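Local coordinates for protein xyloglucan-specific endo-beta-1,4-glucanase (Uncultured bacterium, PDB 4W88) that probably hydrolyses internal beta-1,4-glucosidic bonds of xyloglucan as a family 5 endo-glucanase with a TIM-barrel fold, at residues 115-120 / 170-175. The protein carries 1 engineered substitution. Numbering follows the deposited sequence.
Sequences NNEAAL and INAMNK
Leu120 and the selenomethionine Met173 meet through the methyl end of the latter: Met173 CE lies 3.8 Å from Leu120 CB, and its selenium stands 4.1 Å from Leu120 CB. The methyl also passes 3.9 Å from Leu120 O, so it rests at the base of the leucine rather than against its branched tip. Chi1 (-68°, CG anti to the carbonyl carbon) and an extended chi2 carry the Met173 chain across, and the bend at chi3 (80°) brings only the terminal methyl the last step. Both residues are buried, which makes this the buried, apolar part of the contact, while Glu117 and Ala172 are partly exposed.

One turn away, Glu117 supplies the second touch. Its CG is anti to the backbone N (chi1 174°) and the chain stays extended, carrying the carboxylate across to the methyl of Ala172. That methyl sits over the flat face of the carboxylate, toward its OE1 side: Ala172 CB is 3.7 Å from Glu117 OE1 and 4.0 Å from Glu117 CD, a van der Waals contact. The CA atoms of Glu117 and Ala172 are 8.0 Å apart, and the 169 Å² buried in total indicates a modest interface.

Leu169, one helical turn before Met173, touches both Glu117 and Leu120, while Cys121 and Leu124 continue the apolar surface beside Met173. Met173 also touches Met147, in the loop after strand 142-145. The contact therefore joins the first turn of helix 117-134 to the middle of helix 164-182, successive outer helices of the TIM barrel that follow the adjacent parallel strands 97-101 and 142-145.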
loop_
_atom_site.group_PDB
_atom_site.type_symbol
_atom_site.label_atom_id
_atom_site.label_comp_id
_atom_site.label_asym_id
_atom_site.label_seq_id
_atom_site.Cartn_x
_atom_site.Cartn_y
_atom_site.Cartn_z
ATOM N N ASN A 115 7.130 -24.497 -1.571
ATOM C CA ASN A 115 6.764 -25.699 -2.303
ATOM C C ASN A 115 5.552 -25.542 -3.146
ATOM O O ASN A 115 5.283 -26.427 -3.935
ATOM C CB ASN A 115 6.531 -26.861 -1.368
ATOM C CG ASN A 115 7.775 -27.243 -0.648
ATOM O OD1 ASN A 115 8.899 -27.128 -1.167
ATOM N ND2 ASN A 115 7.610 -27.652 0.556
ATOM N N ASN A 116 4.845 -24.441 -2.992
ATOM C CA ASN A 116 3.630 -24.185 -3.759
ATOM C C ASN A 116 3.801 -23.069 -4.768
ATOM O O ASN A 116 2.810 -22.385 -5.114
ATOM C CB ASN A 116 2.506 -23.839 -2.812
ATOM C CG ASN A 116 1.183 -23.996 -3.413
ATOM O OD1 ASN A 116 0.961 -24.856 -4.322
ATOM N ND2 ASN A 116 0.215 -23.189 -2.896
ATOM N N GLU A 117 5.029 -22.888 -5.249
ATOM C CA GLU A 117 5.329 -21.710 -6.068
ATOM C C GLU A 117 4.449 -21.622 -7.330
ATOM O O GLU A 117 3.936 -20.533 -7.653
ATOM C CB GLU A 117 6.786 -21.701 -6.428
ATOM C CG GLU A 117 7.185 -20.616 -7.400
ATOM C CD GLU A 117 8.666 -20.549 -7.628
ATOM O OE1 GLU A 117 9.045 -20.366 -8.727
ATOM O OE2 GLU A 117 9.470 -20.603 -6.723
ATOM N N ALA A 118 4.281 -22.731 -8.040
ATOM C CA ALA A 118 3.571 -22.673 -9.288
ATOM C C ALA A 118 2.161 -22.197 -9.085
ATOM O O ALA A 118 1.720 -21.294 -9.778
ATOM C CB ALA A 118 3.604 -24.038 -10.013
ATOM N N ALA A 119 1.407 -22.810 -8.162
ATOM C CA ALA A 119 0.042 -22.424 -7.916
ATOM C C ALA A 119 -0.069 -20.971 -7.504
ATOM O O ALA A 119 -1.023 -20.282 -7.899
ATOM C CB ALA A 119 -0.586 -23.283 -6.817
ATOM N N LEU A 120 0.883 -20.509 -6.697
ATOM C CA LEU A 120 0.913 -19.094 -6.252
ATOM C C LEU A 120 1.149 -18.096 -7.379
ATOM O O LEU A 120 0.373 -17.116 -7.543
ATOM C CB LEU A 120 1.977 -18.854 -5.167
ATOM C CG LEU A 120 1.645 -19.560 -3.831
ATOM C CD1 LEU A 120 2.866 -19.644 -2.932
ATOM C CD2 LEU A 120 0.481 -18.965 -3.029
ATOM N N ILE A 170 9.166 -14.736 -3.201
ATOM C CA ILE A 170 8.660 -13.354 -3.407
ATOM C C ILE A 170 9.218 -12.816 -4.715
ATOM O O ILE A 170 8.499 -12.225 -5.532
ATOM C CB ILE A 170 9.025 -12.435 -2.275
ATOM C CG1 ILE A 170 8.224 -12.863 -1.020
ATOM C CG2 ILE A 170 8.698 -10.980 -2.677
ATOM C CD1 ILE A 170 6.702 -12.969 -1.078
ATOM N N ASN A 171 10.509 -13.055 -4.938
ATOM C CA ASN A 171 11.088 -12.603 -6.213
ATOM C C ASN A 171 10.387 -13.219 -7.461
ATOM O O ASN A 171 10.147 -12.497 -8.445
ATOM C CB ASN A 171 12.626 -12.809 -6.328
ATOM C CG ASN A 171 13.389 -12.009 -5.316
ATOM O OD1 ASN A 171 13.007 -10.904 -4.935
ATOM N ND2 ASN A 171 14.460 -12.600 -4.811
ATOM N N ALA A 172 10.082 -14.516 -7.392
ATOM C CA ALA A 172 9.363 -15.186 -8.462
ATOM C C ALA A 172 7.957 -14.603 -8.649
ATOM O O ALA A 172 7.510 -14.365 -9.739
ATOM C CB ALA A 172 9.265 -16.675 -8.170
HETATM N N MSE A 173 7.300 -14.290 -7.552
HETATM C CA MSE A 173 5.922 -13.762 -7.576
HETATM C C MSE A 173 5.939 -12.346 -8.175
HETATM O O MSE A 173 5.062 -11.998 -8.951
HETATM C CB MSE A 173 5.206 -13.811 -6.192
HETATM C CG MSE A 173 4.973 -15.283 -5.842
HETATM SE SE MSE A 173 4.018 -15.451 -4.132
HETATM C CE MSE A 173 2.191 -15.084 -4.778
ATOM N N ASN A 174 6.901 -11.512 -7.760
ATOM C CA ASN A 174 7.042 -10.133 -8.318
ATOM C C ASN A 174 7.156 -10.246 -9.860
ATOM O O ASN A 174 6.555 -9.463 -10.600
ATOM C CB ASN A 174 8.255 -9.389 -7.729
ATOM C CG ASN A 174 7.995 -8.836 -6.342
ATOM O OD1 ASN A 174 6.834 -8.544 -5.962
ATOM N ND2 ASN A 174 9.065 -8.692 -5.565
ATOM N N LYS A 175 7.979 -11.193 -10.334
ATOM C CA LYS A 175 8.180 -11.387 -11.782
ATOM C C LYS A 175 6.922 -11.810 -12.468
ATOM O O LYS A 175 6.652 -11.378 -13.581
ATOM C CB LYS A 175 9.276 -12.429 -12.153
ATOM C CG LYS A 175 10.566 -12.148 -11.598
ATOM C CD LYS A 175 11.664 -12.893 -12.342
ATOM C CE LYS A 175 12.652 -13.336 -11.291
ATOM N NZ LYS A 175 13.966 -13.773 -11.818
#